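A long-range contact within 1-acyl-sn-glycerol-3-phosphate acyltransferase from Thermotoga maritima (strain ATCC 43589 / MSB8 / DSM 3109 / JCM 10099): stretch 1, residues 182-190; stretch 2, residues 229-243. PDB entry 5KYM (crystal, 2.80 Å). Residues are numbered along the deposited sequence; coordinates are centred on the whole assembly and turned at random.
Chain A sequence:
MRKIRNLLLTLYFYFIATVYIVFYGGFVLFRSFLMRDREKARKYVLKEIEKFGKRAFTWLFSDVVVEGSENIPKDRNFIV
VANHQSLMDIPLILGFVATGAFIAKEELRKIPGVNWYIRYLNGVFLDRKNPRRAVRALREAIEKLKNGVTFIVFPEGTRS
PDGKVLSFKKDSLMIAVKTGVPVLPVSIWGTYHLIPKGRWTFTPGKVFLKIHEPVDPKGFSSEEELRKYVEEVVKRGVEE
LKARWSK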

# COMPACT_ATOMS: atom_id res chain seq x y z
N PRO A 182 13.45 -1.96 -9.82
CA PRO A 182 12.47 -1.21 -10.59
C PRO A 182 11.34 -0.62 -9.77
O PRO A 182 10.83 -1.25 -8.85
CB PRO A 182 11.90 -2.22 -11.59
CG PRO A 182 12.46 -3.55 -11.22
CD PRO A 182 13.41 -3.40 -10.09
N VAL A 183 11.00 0.62 -10.11
CA VAL A 183 9.87 1.38 -9.56
C VAL A 183 8.62 1.00 -10.35
O VAL A 183 8.67 0.88 -11.58
CB VAL A 183 10.17 2.89 -9.66
CG1 VAL A 183 8.96 3.73 -9.33
CG2 VAL A 183 11.31 3.22 -8.72
N LEU A 184 7.52 0.77 -9.65
CA LEU A 184 6.25 0.41 -10.32
C LEU A 184 5.30 1.54 -9.94
O LEU A 184 4.75 1.52 -8.85
CB LEU A 184 5.72 -0.97 -9.88
CG LEU A 184 4.33 -1.37 -10.39
CD1 LEU A 184 4.44 -1.55 -11.87
CD2 LEU A 184 3.66 -2.54 -9.74
N PRO A 185 5.11 2.53 -10.83
CA PRO A 185 4.27 3.66 -10.48
C PRO A 185 2.81 3.28 -10.41
O PRO A 185 2.38 2.58 -11.28
CB PRO A 185 4.50 4.64 -11.62
CG PRO A 185 5.80 4.27 -12.15
CD PRO A 185 5.77 2.76 -12.10
N VAL A 186 2.08 3.77 -9.39
CA VAL A 186 0.67 3.43 -9.20
C VAL A 186 -0.11 4.66 -8.90
O VAL A 186 0.36 5.45 -8.16
CB VAL A 186 0.48 2.45 -8.03
CG1 VAL A 186 -0.98 2.30 -7.68
CG2 VAL A 186 1.06 1.12 -8.43
N SER A 187 -1.31 4.81 -9.44
CA SER A 187 -2.13 5.96 -9.13
C SER A 187 -3.41 5.45 -8.48
O SER A 187 -4.05 4.52 -9.00
CB SER A 187 -2.50 6.69 -10.40
OG SER A 187 -1.38 6.98 -11.20
N ILE A 188 -3.78 6.07 -7.36
CA ILE A 188 -4.93 5.66 -6.54
C ILE A 188 -5.94 6.80 -6.60
O ILE A 188 -5.57 7.98 -6.33
CB ILE A 188 -4.52 5.53 -5.09
CG1 ILE A 188 -3.47 4.41 -4.92
CG2 ILE A 188 -5.75 5.27 -4.21
CD1 ILE A 188 -2.98 4.18 -3.49
N TRP A 189 -7.19 6.49 -6.95
CA TRP A 189 -8.23 7.47 -6.80
C TRP A 189 -9.49 6.94 -6.20
O TRP A 189 -10.00 5.97 -6.68
CB TRP A 189 -8.60 8.02 -8.13
CG TRP A 189 -9.59 9.16 -7.96
CD1 TRP A 189 -10.87 9.20 -8.32
CD2 TRP A 189 -9.31 10.41 -7.35
NE1 TRP A 189 -11.41 10.40 -7.99
CE2 TRP A 189 -10.48 11.17 -7.37
CE3 TRP A 189 -8.15 10.96 -6.77
CZ2 TRP A 189 -10.57 12.43 -6.82
CZ3 TRP A 189 -8.23 12.22 -6.22
CH2 TRP A 189 -9.44 12.94 -6.24
N GLY A 190 -10.01 7.61 -5.19
CA GLY A 190 -11.24 7.21 -4.47
C GLY A 190 -11.11 6.75 -3.00
O GLY A 190 -12.08 6.74 -2.29
N TYR A 229 9.95 11.89 -13.07
CA TYR A 229 9.36 11.12 -14.17
C TYR A 229 8.19 10.37 -13.62
O TYR A 229 7.06 10.36 -14.18
CB TYR A 229 10.41 10.19 -14.82
CG TYR A 229 9.89 9.32 -15.94
CD1 TYR A 229 9.40 8.06 -15.68
CD2 TYR A 229 9.96 9.70 -17.25
CE1 TYR A 229 8.89 7.27 -16.68
CE2 TYR A 229 9.49 8.90 -18.26
CZ TYR A 229 8.95 7.68 -17.96
OH TYR A 229 8.45 6.80 -18.91
N VAL A 230 8.48 9.75 -12.48
CA VAL A 230 7.51 8.92 -11.77
C VAL A 230 6.35 9.78 -11.27
O VAL A 230 5.19 9.45 -11.46
CB VAL A 230 8.21 8.14 -10.64
CG1 VAL A 230 7.17 7.40 -9.79
CG2 VAL A 230 9.21 7.15 -11.21
N GLU A 231 6.68 10.92 -10.66
CA GLU A 231 5.72 11.96 -10.29
C GLU A 231 4.76 12.37 -11.37
O GLU A 231 3.58 12.43 -11.08
CB GLU A 231 6.41 13.22 -9.72
CG GLU A 231 5.43 14.10 -8.96
CD GLU A 231 6.00 15.29 -8.23
OE1 GLU A 231 7.19 15.62 -8.33
OE2 GLU A 231 5.17 15.92 -7.54
N GLU A 232 5.23 12.64 -12.60
CA GLU A 232 4.28 12.99 -13.69
C GLU A 232 3.45 11.82 -14.02
O GLU A 232 2.24 11.99 -14.14
CB GLU A 232 4.85 13.59 -15.00
CG GLU A 232 5.14 15.12 -14.98
CD GLU A 232 4.53 15.92 -13.78
OE1 GLU A 232 3.34 16.37 -13.88
OE2 GLU A 232 5.25 16.12 -12.75
N VAL A 233 4.07 10.65 -14.10
CA VAL A 233 3.31 9.39 -14.39
C VAL A 233 2.15 9.14 -13.41
O VAL A 233 1.01 8.90 -13.82
CB VAL A 233 4.22 8.13 -14.41
CG1 VAL A 233 3.38 6.87 -14.53
CG2 VAL A 233 5.24 8.21 -15.54
N VAL A 234 2.46 9.23 -12.13
CA VAL A 234 1.48 8.98 -11.10
C VAL A 234 0.40 10.04 -11.17
O VAL A 234 -0.80 9.71 -11.20
CB VAL A 234 2.08 8.94 -9.68
CG1 VAL A 234 0.95 8.67 -8.69
CG2 VAL A 234 3.14 7.87 -9.54
N LYS A 235 0.85 11.30 -11.22
CA LYS A 235 -0.08 12.42 -11.27
C LYS A 235 -1.08 12.36 -12.39
O LYS A 235 -2.25 12.62 -12.16
CB LYS A 235 0.65 13.76 -11.31
CG LYS A 235 0.94 14.32 -9.95
CD LYS A 235 1.66 15.62 -10.18
CE LYS A 235 2.05 16.27 -8.85
NZ LYS A 235 2.53 17.68 -9.10
N ARG A 236 -0.59 12.03 -13.58
CA ARG A 236 -1.44 11.94 -14.77
C ARG A 236 -2.49 10.86 -14.57
O ARG A 236 -3.61 10.99 -15.04
CB ARG A 236 -0.63 11.71 -16.06
CG ARG A 236 -1.48 11.90 -17.32
CD ARG A 236 -0.68 11.92 -18.64
NE ARG A 236 0.34 10.85 -18.74
CZ ARG A 236 1.66 10.95 -18.46
NH1 ARG A 236 2.22 12.10 -18.03
NH2 ARG A 236 2.44 9.88 -18.60
N GLY A 237 -2.11 9.79 -13.89
CA GLY A 237 -3.06 8.74 -13.58
C GLY A 237 -4.22 9.24 -12.76
O GLY A 237 -5.39 9.01 -13.07
N VAL A 238 -3.87 9.96 -11.71
CA VAL A 238 -4.85 10.49 -10.79
C VAL A 238 -5.85 11.35 -11.55
O VAL A 238 -7.05 11.25 -11.34
CB VAL A 238 -4.19 11.28 -9.67
CG1 VAL A 238 -5.22 11.90 -8.78
CG2 VAL A 238 -3.41 10.34 -8.84
N GLU A 239 -5.34 12.17 -12.44
CA GLU A 239 -6.16 13.03 -13.23
C GLU A 239 -7.11 12.23 -14.13
O GLU A 239 -8.30 12.53 -14.17
CB GLU A 239 -5.27 13.99 -14.04
CG GLU A 239 -4.56 15.00 -13.15
CD GLU A 239 -5.49 16.11 -12.64
OE1 GLU A 239 -6.12 16.82 -13.49
OE2 GLU A 239 -5.57 16.27 -11.40
N GLU A 240 -6.61 11.24 -14.84
CA GLU A 240 -7.45 10.40 -15.68
C GLU A 240 -8.51 9.65 -14.89
O GLU A 240 -9.65 9.51 -15.34
CB GLU A 240 -6.62 9.36 -16.41
CG GLU A 240 -5.79 9.97 -17.53
CD GLU A 240 -4.92 8.96 -18.26
OE1 GLU A 240 -5.25 7.73 -18.23
OE2 GLU A 240 -3.93 9.45 -18.87
N LEU A 241 -8.09 9.15 -13.73
CA LEU A 241 -8.99 8.47 -12.82
C LEU A 241 -10.07 9.41 -12.21
O LEU A 241 -11.22 9.05 -12.14
CB LEU A 241 -8.19 7.75 -11.76
CG LEU A 241 -7.34 6.56 -12.25
CD1 LEU A 241 -6.50 5.97 -11.11
CD2 LEU A 241 -8.20 5.46 -12.78
N LYS A 242 -9.70 10.61 -11.81
CA LYS A 242 -10.58 11.61 -11.24
C LYS A 242 -11.70 11.95 -12.22
O LYS A 242 -12.79 12.37 -11.80
CB LYS A 242 -9.78 12.88 -10.89
CG LYS A 242 -10.59 13.97 -10.15
CD LYS A 242 -9.84 15.26 -9.81
CE LYS A 242 -8.78 14.97 -8.72
NZ LYS A 242 -8.10 16.01 -7.85
N ALA A 243 -11.45 11.82 -13.52
CA ALA A 243 -12.32 12.40 -14.54
C ALA A 243 -13.17 11.36 -15.22
O ALA A 243 -14.27 11.70 -15.67
CB ALA A 243 -11.48 13.14 -15.56

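What fills the apolar part of the contact? Strand 183-189 lies against helix 229-243 at 29°, their axes 7.0 Å apart at closest approach, and the alternate residues Val 183, Pro 185, Ser 187 and Trp 189 point toward the helix. Pro 185 sits among three valines: its CB lies 3.8 Å from Val 233 CG1 and 4.1 Å from Val 234 CG2, and its CG 4.2 Å from Val 230 CG1. Val 183 CG1 extends this patch, 3.9 Å from Val 230 CG2. Trp 189 CB meets Leu 241 CB at 3.7 Å, and Trp 189 CE3 meets Val 238 CG1 at 3.7 Å. All are van der Waals contacts between carbons, packing that keeps apolar surface from water.

What leaves room for the Ser 187 hydroxyl? The CA atoms of Ser 187 and Val 234 are 5.1 Å apart, and about one turn on the helix offers Gly 237, whose CA is 3.4 Å from Ser 187 OG. An ideal CB on Gly 237 would stand 2.0 Å from Ser 187 OG, a clash.

What does the serine hydroxyl do in this tight space? It donates a hydrogen bond from Ser 187 OG to Val 234 O, 2.8 Å away, a carbonyl that also accepts the helical bond from Val 238 N.

How does the contact end? At its exposed edge, Lys 242 CA lies over the face of the five-membered ring of Trp 189 in a CH-pi contact, its C-H slightly polarised by the adjoining amides and facing the electron-rich indole, while Lys 242 CE approaches Trp 189 CH2 to 3.3 Å.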